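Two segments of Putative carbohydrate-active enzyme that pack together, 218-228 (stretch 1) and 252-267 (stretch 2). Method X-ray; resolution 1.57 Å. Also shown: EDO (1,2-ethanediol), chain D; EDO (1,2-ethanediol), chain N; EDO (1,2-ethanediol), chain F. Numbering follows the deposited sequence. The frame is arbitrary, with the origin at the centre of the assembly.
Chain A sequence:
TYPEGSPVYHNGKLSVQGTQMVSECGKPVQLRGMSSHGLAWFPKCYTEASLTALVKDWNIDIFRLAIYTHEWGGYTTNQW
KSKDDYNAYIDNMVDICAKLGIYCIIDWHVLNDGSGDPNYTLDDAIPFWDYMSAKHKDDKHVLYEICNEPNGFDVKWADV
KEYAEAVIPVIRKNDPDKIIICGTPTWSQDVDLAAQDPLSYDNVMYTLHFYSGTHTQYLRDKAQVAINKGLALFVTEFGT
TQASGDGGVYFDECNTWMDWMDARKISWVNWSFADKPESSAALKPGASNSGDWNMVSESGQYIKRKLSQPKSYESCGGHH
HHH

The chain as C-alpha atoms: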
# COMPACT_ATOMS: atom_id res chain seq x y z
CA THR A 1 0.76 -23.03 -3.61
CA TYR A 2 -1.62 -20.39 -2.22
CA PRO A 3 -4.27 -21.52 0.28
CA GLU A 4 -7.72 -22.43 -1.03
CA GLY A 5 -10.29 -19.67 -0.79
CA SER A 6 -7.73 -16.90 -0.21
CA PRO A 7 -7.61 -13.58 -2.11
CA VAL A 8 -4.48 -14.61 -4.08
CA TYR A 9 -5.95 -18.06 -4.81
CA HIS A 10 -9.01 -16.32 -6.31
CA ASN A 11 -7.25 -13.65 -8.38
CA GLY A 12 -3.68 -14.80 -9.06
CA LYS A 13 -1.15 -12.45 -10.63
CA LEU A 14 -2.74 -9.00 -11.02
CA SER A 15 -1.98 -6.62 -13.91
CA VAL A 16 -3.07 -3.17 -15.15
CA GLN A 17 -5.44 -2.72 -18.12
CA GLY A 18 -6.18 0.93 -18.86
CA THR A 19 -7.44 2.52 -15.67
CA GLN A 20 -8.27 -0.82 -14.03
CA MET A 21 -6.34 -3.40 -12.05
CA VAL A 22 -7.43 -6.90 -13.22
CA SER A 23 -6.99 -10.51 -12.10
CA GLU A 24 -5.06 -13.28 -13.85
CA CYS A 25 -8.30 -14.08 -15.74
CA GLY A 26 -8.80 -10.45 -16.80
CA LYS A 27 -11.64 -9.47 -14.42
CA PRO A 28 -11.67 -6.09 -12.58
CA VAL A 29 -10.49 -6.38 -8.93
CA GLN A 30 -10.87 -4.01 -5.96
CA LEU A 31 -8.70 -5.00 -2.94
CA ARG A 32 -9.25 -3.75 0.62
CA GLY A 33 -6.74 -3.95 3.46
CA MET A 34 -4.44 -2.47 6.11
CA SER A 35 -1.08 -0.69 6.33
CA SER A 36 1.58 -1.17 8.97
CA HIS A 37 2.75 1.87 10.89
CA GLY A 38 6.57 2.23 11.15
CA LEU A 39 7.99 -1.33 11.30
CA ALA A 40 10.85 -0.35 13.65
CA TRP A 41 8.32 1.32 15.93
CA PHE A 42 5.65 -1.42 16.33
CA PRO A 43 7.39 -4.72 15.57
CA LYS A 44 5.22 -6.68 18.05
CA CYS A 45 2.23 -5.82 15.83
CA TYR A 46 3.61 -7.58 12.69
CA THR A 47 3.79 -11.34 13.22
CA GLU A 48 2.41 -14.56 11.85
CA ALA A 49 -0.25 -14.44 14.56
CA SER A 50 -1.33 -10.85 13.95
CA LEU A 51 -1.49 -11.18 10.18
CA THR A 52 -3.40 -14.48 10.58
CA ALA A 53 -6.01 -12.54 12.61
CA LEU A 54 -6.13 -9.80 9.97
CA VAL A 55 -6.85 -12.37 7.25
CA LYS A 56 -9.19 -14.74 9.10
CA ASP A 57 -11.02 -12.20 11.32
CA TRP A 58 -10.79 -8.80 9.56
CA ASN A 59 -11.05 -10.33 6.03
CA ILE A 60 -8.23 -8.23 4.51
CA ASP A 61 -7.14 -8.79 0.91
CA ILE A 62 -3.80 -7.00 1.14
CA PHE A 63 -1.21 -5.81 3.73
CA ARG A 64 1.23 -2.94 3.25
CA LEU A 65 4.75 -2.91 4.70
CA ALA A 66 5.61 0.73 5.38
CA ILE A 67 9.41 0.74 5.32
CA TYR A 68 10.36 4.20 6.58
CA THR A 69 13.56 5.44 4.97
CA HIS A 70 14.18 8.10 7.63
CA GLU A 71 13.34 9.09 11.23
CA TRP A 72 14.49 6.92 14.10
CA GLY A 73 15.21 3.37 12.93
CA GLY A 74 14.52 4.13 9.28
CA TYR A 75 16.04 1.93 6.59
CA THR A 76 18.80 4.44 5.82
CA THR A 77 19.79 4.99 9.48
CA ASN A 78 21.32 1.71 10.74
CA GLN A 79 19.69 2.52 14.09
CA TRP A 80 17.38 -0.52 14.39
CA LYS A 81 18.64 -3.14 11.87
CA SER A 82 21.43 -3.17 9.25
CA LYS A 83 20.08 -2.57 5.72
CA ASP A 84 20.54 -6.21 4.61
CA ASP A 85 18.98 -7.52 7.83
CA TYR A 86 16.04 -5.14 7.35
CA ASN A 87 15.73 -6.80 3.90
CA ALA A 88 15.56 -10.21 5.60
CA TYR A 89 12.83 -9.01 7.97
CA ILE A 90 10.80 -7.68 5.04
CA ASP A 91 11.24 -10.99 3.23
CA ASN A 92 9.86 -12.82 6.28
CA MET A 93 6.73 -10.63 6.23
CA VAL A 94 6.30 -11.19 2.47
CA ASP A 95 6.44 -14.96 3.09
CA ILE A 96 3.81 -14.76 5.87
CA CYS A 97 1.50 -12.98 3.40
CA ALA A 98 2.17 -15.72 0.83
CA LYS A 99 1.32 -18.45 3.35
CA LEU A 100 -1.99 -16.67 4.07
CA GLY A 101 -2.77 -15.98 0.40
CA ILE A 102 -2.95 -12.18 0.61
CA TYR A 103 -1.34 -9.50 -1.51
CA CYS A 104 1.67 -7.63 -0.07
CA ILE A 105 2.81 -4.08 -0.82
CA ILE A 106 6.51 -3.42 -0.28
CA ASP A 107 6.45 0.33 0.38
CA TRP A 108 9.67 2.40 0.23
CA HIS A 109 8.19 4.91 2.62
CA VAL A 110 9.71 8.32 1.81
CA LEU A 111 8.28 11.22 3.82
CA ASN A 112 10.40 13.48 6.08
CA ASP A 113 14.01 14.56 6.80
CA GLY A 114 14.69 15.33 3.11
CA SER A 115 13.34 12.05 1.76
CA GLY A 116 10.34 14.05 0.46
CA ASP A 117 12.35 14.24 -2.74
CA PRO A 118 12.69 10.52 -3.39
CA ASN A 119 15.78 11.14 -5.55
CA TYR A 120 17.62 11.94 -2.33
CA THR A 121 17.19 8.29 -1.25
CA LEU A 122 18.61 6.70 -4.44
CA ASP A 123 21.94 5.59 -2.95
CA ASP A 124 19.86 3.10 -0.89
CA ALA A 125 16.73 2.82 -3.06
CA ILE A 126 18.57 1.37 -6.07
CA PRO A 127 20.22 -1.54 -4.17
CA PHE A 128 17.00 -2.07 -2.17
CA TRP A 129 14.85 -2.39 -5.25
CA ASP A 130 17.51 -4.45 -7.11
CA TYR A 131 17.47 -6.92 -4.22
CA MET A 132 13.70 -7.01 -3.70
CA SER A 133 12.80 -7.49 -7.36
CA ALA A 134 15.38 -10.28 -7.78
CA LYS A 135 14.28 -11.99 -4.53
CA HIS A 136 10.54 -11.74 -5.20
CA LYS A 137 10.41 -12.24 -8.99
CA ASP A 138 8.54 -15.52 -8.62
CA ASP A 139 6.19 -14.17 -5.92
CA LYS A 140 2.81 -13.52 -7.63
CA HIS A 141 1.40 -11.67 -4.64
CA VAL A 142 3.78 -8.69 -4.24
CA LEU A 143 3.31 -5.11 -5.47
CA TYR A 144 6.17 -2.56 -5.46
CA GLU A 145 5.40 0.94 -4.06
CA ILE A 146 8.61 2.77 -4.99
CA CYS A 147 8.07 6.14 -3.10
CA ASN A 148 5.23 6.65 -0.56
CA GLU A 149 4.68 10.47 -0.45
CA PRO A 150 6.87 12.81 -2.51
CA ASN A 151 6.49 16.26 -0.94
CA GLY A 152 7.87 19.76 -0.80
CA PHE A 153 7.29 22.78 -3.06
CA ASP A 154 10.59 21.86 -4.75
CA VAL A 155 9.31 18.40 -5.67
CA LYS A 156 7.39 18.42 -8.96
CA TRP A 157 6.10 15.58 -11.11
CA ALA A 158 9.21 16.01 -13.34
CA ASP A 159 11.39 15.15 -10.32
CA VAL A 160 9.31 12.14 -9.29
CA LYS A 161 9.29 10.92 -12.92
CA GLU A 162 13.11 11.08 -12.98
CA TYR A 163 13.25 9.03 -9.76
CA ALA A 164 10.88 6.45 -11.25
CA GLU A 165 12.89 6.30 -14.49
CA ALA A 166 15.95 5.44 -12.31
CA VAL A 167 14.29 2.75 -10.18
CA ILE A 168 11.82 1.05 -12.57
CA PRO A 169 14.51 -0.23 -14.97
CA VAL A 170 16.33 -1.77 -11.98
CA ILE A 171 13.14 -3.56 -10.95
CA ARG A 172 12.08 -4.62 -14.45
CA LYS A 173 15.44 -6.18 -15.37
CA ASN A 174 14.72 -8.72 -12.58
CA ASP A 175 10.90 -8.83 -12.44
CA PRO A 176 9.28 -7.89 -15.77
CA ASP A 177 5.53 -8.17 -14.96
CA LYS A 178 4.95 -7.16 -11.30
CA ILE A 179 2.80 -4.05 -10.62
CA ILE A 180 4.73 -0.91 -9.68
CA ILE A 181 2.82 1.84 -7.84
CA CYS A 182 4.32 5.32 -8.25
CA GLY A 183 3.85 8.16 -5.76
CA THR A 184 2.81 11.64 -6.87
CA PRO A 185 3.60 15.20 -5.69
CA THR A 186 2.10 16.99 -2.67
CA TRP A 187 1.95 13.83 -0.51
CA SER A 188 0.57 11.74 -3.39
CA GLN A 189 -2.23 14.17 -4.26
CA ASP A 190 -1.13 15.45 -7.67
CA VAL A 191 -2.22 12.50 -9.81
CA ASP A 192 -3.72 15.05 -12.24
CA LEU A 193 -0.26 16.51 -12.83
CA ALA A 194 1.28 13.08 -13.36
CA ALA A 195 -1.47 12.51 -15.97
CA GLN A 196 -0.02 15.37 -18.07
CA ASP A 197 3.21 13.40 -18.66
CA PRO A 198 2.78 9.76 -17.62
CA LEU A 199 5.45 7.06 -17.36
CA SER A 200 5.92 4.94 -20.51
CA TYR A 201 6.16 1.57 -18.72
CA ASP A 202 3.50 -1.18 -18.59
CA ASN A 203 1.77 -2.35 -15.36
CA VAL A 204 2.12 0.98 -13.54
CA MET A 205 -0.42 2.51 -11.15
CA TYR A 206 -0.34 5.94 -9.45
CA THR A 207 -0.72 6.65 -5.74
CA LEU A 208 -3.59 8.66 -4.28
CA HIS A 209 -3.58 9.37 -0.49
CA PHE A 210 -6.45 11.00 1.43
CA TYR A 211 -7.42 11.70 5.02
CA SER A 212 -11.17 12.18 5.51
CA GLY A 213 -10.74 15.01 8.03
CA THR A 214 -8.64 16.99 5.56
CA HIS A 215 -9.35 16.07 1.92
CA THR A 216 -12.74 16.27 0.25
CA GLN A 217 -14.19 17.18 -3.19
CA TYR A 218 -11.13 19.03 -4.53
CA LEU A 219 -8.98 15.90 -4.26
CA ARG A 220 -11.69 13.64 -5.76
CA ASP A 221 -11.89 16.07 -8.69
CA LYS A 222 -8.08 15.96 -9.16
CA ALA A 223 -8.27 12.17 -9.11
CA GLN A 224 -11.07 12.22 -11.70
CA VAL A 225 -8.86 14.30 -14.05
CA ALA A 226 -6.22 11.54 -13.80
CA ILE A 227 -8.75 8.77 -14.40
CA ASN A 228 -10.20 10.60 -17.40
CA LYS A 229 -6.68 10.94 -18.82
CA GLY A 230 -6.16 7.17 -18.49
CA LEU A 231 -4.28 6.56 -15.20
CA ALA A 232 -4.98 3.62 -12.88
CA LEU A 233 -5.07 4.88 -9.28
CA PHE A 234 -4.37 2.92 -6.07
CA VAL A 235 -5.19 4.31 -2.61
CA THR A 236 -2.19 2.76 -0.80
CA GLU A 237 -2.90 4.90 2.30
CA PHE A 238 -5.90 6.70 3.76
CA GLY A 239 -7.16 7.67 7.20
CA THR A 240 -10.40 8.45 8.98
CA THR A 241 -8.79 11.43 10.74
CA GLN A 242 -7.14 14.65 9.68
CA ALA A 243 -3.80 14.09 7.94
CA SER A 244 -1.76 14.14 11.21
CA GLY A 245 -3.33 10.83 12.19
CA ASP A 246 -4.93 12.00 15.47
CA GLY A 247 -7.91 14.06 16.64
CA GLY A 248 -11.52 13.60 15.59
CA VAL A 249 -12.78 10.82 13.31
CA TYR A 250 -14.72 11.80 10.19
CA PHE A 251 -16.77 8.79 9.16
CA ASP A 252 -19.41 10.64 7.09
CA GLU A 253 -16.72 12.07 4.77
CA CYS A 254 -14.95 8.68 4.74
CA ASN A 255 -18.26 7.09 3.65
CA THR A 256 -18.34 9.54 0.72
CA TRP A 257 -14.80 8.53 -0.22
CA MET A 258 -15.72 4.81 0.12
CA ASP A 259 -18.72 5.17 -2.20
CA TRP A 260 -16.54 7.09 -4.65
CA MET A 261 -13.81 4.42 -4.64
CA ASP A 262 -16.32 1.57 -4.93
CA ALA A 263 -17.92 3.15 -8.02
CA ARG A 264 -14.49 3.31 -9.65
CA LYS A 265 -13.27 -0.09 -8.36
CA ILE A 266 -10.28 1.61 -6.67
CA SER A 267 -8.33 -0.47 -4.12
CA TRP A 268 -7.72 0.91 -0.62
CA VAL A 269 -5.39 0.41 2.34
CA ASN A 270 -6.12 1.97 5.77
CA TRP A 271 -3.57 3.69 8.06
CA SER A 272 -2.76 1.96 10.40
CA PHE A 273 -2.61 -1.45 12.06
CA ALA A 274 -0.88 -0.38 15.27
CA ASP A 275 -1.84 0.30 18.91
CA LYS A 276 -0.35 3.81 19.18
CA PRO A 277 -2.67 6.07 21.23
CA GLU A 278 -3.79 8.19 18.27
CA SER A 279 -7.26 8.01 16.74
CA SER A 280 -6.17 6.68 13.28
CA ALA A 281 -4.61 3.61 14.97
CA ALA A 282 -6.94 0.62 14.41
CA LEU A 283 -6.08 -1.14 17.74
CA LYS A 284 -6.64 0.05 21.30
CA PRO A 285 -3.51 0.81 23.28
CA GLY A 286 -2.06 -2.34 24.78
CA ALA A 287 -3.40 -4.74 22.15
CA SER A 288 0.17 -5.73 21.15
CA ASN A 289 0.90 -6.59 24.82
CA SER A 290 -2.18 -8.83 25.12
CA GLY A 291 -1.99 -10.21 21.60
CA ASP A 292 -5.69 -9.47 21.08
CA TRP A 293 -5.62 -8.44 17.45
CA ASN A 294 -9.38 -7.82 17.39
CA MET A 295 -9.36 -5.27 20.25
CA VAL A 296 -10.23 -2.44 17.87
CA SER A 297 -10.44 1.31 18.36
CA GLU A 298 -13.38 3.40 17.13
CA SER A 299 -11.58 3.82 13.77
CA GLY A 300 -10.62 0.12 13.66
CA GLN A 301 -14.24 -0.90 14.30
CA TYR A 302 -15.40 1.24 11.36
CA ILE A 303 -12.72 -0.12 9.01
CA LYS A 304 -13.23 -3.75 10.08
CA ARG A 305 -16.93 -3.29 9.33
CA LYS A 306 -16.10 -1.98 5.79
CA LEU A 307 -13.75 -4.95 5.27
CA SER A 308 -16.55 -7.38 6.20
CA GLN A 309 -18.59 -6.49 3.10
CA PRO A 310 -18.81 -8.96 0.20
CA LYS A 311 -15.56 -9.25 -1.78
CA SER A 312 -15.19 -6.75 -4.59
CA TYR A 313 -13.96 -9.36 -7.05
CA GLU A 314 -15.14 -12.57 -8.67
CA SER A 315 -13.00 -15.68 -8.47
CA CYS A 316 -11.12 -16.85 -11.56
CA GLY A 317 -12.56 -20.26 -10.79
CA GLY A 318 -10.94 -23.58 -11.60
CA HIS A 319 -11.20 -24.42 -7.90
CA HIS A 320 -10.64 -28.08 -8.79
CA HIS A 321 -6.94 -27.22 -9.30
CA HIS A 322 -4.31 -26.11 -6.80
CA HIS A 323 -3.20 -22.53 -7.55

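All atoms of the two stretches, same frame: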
# COMPACT_ATOMS: atom_id res chain seq x y z
N TYR A 218 -12.25 18.56 -3.70
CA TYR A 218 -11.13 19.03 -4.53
C TYR A 218 -10.20 17.88 -4.92
O TYR A 218 -9.77 17.76 -6.09
CB TYR A 218 -10.33 20.12 -3.80
CG TYR A 218 -9.09 20.70 -4.50
CD1 TYR A 218 -8.98 20.78 -5.90
CD2 TYR A 218 -8.03 21.20 -3.75
CE1 TYR A 218 -7.84 21.35 -6.50
CE2 TYR A 218 -6.90 21.75 -4.35
CZ TYR A 218 -6.81 21.83 -5.72
OH TYR A 218 -5.67 22.39 -6.27
N LEU A 219 -9.87 17.02 -3.96
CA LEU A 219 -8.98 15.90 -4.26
C LEU A 219 -9.66 14.83 -5.11
O LEU A 219 -9.00 14.24 -5.97
CB LEU A 219 -8.43 15.29 -2.95
CG LEU A 219 -7.30 14.27 -3.16
CD1 LEU A 219 -6.13 14.83 -3.99
CD2 LEU A 219 -6.82 13.78 -1.77
N ARG A 220 -10.95 14.56 -4.88
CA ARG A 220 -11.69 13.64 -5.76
C ARG A 220 -11.72 14.17 -7.19
O ARG A 220 -11.59 13.40 -8.14
CB ARG A 220 -13.12 13.40 -5.23
CG ARG A 220 -13.15 12.53 -3.96
CD ARG A 220 -14.54 12.13 -3.53
NE ARG A 220 -15.33 13.25 -3.01
CZ ARG A 220 -15.38 13.61 -1.72
NH1 ARG A 220 -14.64 12.98 -0.81
NH2 ARG A 220 -16.14 14.62 -1.34
N ASP A 221 -11.86 15.48 -7.35
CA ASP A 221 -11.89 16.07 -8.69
C ASP A 221 -10.52 15.93 -9.39
O ASP A 221 -10.44 15.61 -10.57
CB ASP A 221 -12.26 17.56 -8.65
CG ASP A 221 -13.72 17.82 -8.34
OD1 ASP A 221 -14.59 16.94 -8.53
OD2 ASP A 221 -14.01 18.96 -7.89
N LYS A 222 -9.44 16.19 -8.65
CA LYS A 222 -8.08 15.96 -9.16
C LYS A 222 -7.90 14.50 -9.60
O LYS A 222 -7.34 14.22 -10.67
CB LYS A 222 -7.03 16.30 -8.09
CG LYS A 222 -6.82 17.81 -7.94
CD LYS A 222 -6.20 18.23 -6.60
CE LYS A 222 -4.78 17.68 -6.37
NZ LYS A 222 -3.77 18.15 -7.36
N ALA A 223 -8.38 13.58 -8.78
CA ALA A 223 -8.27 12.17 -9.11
C ALA A 223 -9.07 11.86 -10.37
O ALA A 223 -8.62 11.07 -11.23
CB ALA A 223 -8.73 11.30 -7.96
N GLN A 224 -10.25 12.48 -10.51
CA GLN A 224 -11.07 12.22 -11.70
C GLN A 224 -10.39 12.72 -12.98
O GLN A 224 -10.54 12.09 -14.04
CB GLN A 224 -12.47 12.85 -11.58
CG GLN A 224 -13.45 12.38 -12.64
CD GLN A 224 -13.75 10.92 -12.48
OE1 GLN A 224 -14.12 10.49 -11.39
NE2 GLN A 224 -13.57 10.13 -13.55
N VAL A 225 -9.67 13.84 -12.90
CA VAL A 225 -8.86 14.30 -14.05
C VAL A 225 -7.87 13.19 -14.46
O VAL A 225 -7.76 12.86 -15.64
CB VAL A 225 -8.09 15.63 -13.76
CG1 VAL A 225 -7.12 15.95 -14.92
CG2 VAL A 225 -9.07 16.78 -13.52
N ALA A 226 -7.17 12.61 -13.49
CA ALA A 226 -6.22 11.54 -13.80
C ALA A 226 -6.88 10.31 -14.41
O ALA A 226 -6.35 9.73 -15.36
CB ALA A 226 -5.45 11.13 -12.54
N ILE A 227 -8.00 9.89 -13.86
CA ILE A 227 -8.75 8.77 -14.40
C ILE A 227 -9.21 9.05 -15.84
O ILE A 227 -9.08 8.20 -16.72
CB ILE A 227 -9.97 8.44 -13.52
CG1 ILE A 227 -9.50 7.97 -12.13
CG2 ILE A 227 -10.86 7.36 -14.21
CD1 ILE A 227 -10.63 7.88 -11.11
N ASN A 228 -9.73 10.25 -16.07
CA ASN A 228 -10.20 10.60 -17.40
C ASN A 228 -9.08 10.65 -18.43
O ASN A 228 -9.31 10.39 -19.63
CB ASN A 228 -10.96 11.94 -17.35
CG ASN A 228 -12.31 11.82 -16.65
OD1 ASN A 228 -12.88 10.72 -16.51
ND2 ASN A 228 -12.84 12.94 -16.23
N ASP A 252 -18.48 10.25 8.17
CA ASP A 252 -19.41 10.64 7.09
C ASP A 252 -18.63 10.97 5.81
O ASP A 252 -18.98 10.51 4.71
CB ASP A 252 -20.28 11.83 7.51
CG ASP A 252 -21.30 11.47 8.59
OD1 ASP A 252 -21.90 10.38 8.52
OD2 ASP A 252 -21.50 12.30 9.50
N GLU A 253 -17.54 11.73 5.94
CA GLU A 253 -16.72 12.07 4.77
C GLU A 253 -16.01 10.80 4.28
O GLU A 253 -15.86 10.59 3.06
CB GLU A 253 -15.72 13.20 5.08
CG GLU A 253 -14.86 13.63 3.88
CD GLU A 253 -15.66 14.31 2.77
OE1 GLU A 253 -16.72 14.93 3.07
OE2 GLU A 253 -15.22 14.24 1.60
N CYS A 254 -15.57 9.93 5.18
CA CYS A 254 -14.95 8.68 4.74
C CYS A 254 -15.97 7.83 3.97
O CYS A 254 -15.61 7.17 3.00
CB CYS A 254 -14.35 7.90 5.90
SG CYS A 254 -13.10 6.70 5.37
N ASN A 255 -17.23 7.83 4.40
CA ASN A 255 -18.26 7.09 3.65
C ASN A 255 -18.39 7.62 2.21
O ASN A 255 -18.52 6.85 1.27
CB ASN A 255 -19.61 7.15 4.37
CG ASN A 255 -19.70 6.20 5.56
OD1 ASN A 255 -18.94 5.25 5.68
ND2 ASN A 255 -20.69 6.43 6.43
N THR A 256 -18.34 8.93 2.05
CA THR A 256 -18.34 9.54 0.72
C THR A 256 -17.17 9.05 -0.12
O THR A 256 -17.37 8.63 -1.27
CB THR A 256 -18.32 11.08 0.81
OG1 THR A 256 -19.50 11.52 1.51
CG2 THR A 256 -18.27 11.74 -0.55
N TRP A 257 -15.97 9.07 0.45
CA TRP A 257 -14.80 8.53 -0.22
C TRP A 257 -14.97 7.05 -0.55
O TRP A 257 -14.55 6.62 -1.62
CB TRP A 257 -13.56 8.71 0.65
CG TRP A 257 -12.87 10.05 0.51
CD1 TRP A 257 -12.91 11.10 1.40
CD2 TRP A 257 -11.97 10.45 -0.54
NE1 TRP A 257 -12.11 12.12 0.96
CE2 TRP A 257 -11.53 11.76 -0.22
CE3 TRP A 257 -11.50 9.85 -1.70
CZ2 TRP A 257 -10.65 12.46 -1.04
CZ3 TRP A 257 -10.63 10.55 -2.51
CH2 TRP A 257 -10.20 11.84 -2.17
N MET A 258 -15.53 6.25 0.37
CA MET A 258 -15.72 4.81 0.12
C MET A 258 -16.67 4.57 -1.03
O MET A 258 -16.38 3.74 -1.88
CB MET A 258 -16.23 4.10 1.37
CG MET A 258 -15.22 4.02 2.46
SD MET A 258 -14.22 2.54 2.30
CE MET A 258 -13.00 2.81 3.62
N ASP A 259 -17.77 5.32 -1.09
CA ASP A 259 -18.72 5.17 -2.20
C ASP A 259 -18.05 5.53 -3.51
O ASP A 259 -18.26 4.86 -4.55
CB ASP A 259 -19.95 6.06 -1.99
CG ASP A 259 -20.90 5.50 -0.97
OD1 ASP A 259 -20.88 4.28 -0.73
OD2 ASP A 259 -21.69 6.30 -0.41
N TRP A 260 -17.24 6.58 -3.46
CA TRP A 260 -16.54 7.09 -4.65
C TRP A 260 -15.53 6.05 -5.16
O TRP A 260 -15.46 5.77 -6.37
CB TRP A 260 -15.86 8.44 -4.31
CG TRP A 260 -15.06 9.08 -5.44
CD1 TRP A 260 -15.52 9.97 -6.37
CD2 TRP A 260 -13.67 8.89 -5.71
NE1 TRP A 260 -14.49 10.35 -7.21
CE2 TRP A 260 -13.34 9.70 -6.82
CE3 TRP A 260 -12.66 8.12 -5.12
CZ2 TRP A 260 -12.06 9.73 -7.38
CZ3 TRP A 260 -11.39 8.15 -5.67
CH2 TRP A 260 -11.09 8.96 -6.78
N MET A 261 -14.77 5.45 -4.25
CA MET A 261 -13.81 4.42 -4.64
C MET A 261 -14.51 3.16 -5.16
O MET A 261 -14.07 2.57 -6.13
CB MET A 261 -12.90 4.02 -3.46
CG MET A 261 -11.87 5.10 -3.07
SD MET A 261 -10.67 4.55 -1.82
CE MET A 261 -11.67 4.49 -0.32
N ASP A 262 -15.58 2.75 -4.50
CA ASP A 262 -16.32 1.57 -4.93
C ASP A 262 -16.85 1.73 -6.35
O ASP A 262 -16.80 0.78 -7.13
CB ASP A 262 -17.49 1.27 -3.98
CG ASP A 262 -17.05 0.80 -2.60
OD1 ASP A 262 -15.84 0.50 -2.42
OD2 ASP A 262 -17.92 0.70 -1.70
N ALA A 263 -17.34 2.93 -6.70
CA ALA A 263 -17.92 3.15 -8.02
C ALA A 263 -16.88 3.06 -9.11
O ALA A 263 -17.21 2.74 -10.26
CB ALA A 263 -18.60 4.50 -8.07
N ARG A 264 -15.62 3.32 -8.74
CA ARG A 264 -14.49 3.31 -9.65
C ARG A 264 -13.60 2.05 -9.50
O ARG A 264 -12.57 1.92 -10.17
CB ARG A 264 -13.68 4.58 -9.43
CG ARG A 264 -14.39 5.81 -9.96
CD ARG A 264 -13.96 7.10 -9.31
NE ARG A 264 -14.81 8.20 -9.78
CZ ARG A 264 -16.05 8.42 -9.36
NH1 ARG A 264 -16.62 7.67 -8.43
NH2 ARG A 264 -16.75 9.44 -9.88
N LYS A 265 -14.01 1.14 -8.62
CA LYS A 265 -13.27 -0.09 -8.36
C LYS A 265 -11.81 0.16 -7.94
O LYS A 265 -10.90 -0.56 -8.34
CB LYS A 265 -13.31 -0.98 -9.61
CG LYS A 265 -13.23 -2.46 -9.37
CD LYS A 265 -14.49 -3.01 -8.74
CE LYS A 265 -14.55 -4.53 -8.86
NZ LYS A 265 -15.65 -5.08 -8.04
N ILE A 266 -11.61 1.19 -7.12
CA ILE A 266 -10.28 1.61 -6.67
C ILE A 266 -9.96 0.90 -5.34
O ILE A 266 -10.74 0.97 -4.38
CB ILE A 266 -10.21 3.14 -6.52
CG1 ILE A 266 -10.25 3.78 -7.91
CG2 ILE A 266 -8.94 3.60 -5.77
CD1 ILE A 266 -10.41 5.29 -7.89
N SER A 267 -8.81 0.23 -5.31
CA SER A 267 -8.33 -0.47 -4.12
C SER A 267 -7.88 0.50 -3.04
O SER A 267 -7.40 1.62 -3.34
CB SER A 267 -7.17 -1.41 -4.48
OG SER A 267 -7.58 -2.46 -5.36
C1 EDO D . -16.92 -1.51 1.10
O1 EDO D . -17.67 -1.63 -0.13
C2 EDO D . -15.94 -0.35 0.98
O2 EDO D . -15.07 -0.54 -0.14
C1 EDO N . -8.47 19.25 -0.72
O1 EDO N . -9.54 18.28 -0.88
C2 EDO N . -7.07 18.69 -0.97
O2 EDO N . -6.61 18.94 -2.30
C1 EDO F . -17.53 -8.27 -8.82
O1 EDO F . -16.22 -7.70 -8.94
C2 EDO F . -18.00 -8.15 -7.38
O2 EDO F . -18.15 -6.76 -7.04
O HOH W 1 -17.78 16.23 1.01
O HOH W 2 -15.09 12.30 -9.35

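Two helices run side by side in nearly the same direction, their axes 12° apart and 12.0 Å at closest approach. That spacing is wide enough for large side chains to lie between the backbones, and the contact is organised around one of them. R220 leaves its helix sideways, but its end comes nearer to the partner helix and fits as a knob among E253, T256, W257 and W260.

The chain of R220 serves two aromatic surfaces at once. Its CG lies 3.6 Å from the centroid of the six-membered ring of W257, and its CD lies 3.8 Å from the centroid of the five-membered ring of W260, each carbon over the face of its ring. Farther out, CZ of R220 stands 4.5 Å from the centroid of the five-membered ring of W257, a cation-pi contact, while CG2 of T256 covers one face of the guanidinium at 3.6 Å from CZ.

With one face covered by CG2 of T256, the guanidinium meets OE2 of E253 at its edge, near its plane. NH1 and NH2 of R220 both donate to OE2 of E253, at 2.8 and 3.1 Å, the first with the straighter geometry, and the charges make this a salt bridge. The other carboxylate oxygen is also used: OE1 of E253 accepts from water 1 at 2.7 Å, and that water accepts a weak bond from NH2 of R220 at 3.3 Å, so it spans the ion pair. NH1 of R220 and NE1 of W257 approach to 3.2 Å, but both are donors and no hydrogen bond joins them; NE1 of W257 finds its partner elsewhere in the structure.

One helical turn later, Q224 repeats the theme without a charge pair. Its OE1 accepts from NE of R264 at 2.9 Å and from NH2 of R264 at 3.2 Å, and takes a third bond from water 2 at 2.9 Å. Water 2 in turn accepts from NE1 of W260 at 3.0 Å, bridging an indole and an amide whose own separation, NE1 to OE1, is 4.2 Å. The rest of each side chain is tied to its own stretch: NE2 of Q224 donates to OD1 of N228 at 3.1 Å, and NH1 of R264 to the backbone O of W260 at 3.0 Å.

Small and aliphatic groups fill in around this network. CB of A223 reaches CH2 of W260 at 3.5 Å, CG of L219 meets the edge of W257 at CH2, 3.9 Å away, and CD1 of I227 lies 4.1 Å from CD1 of I266.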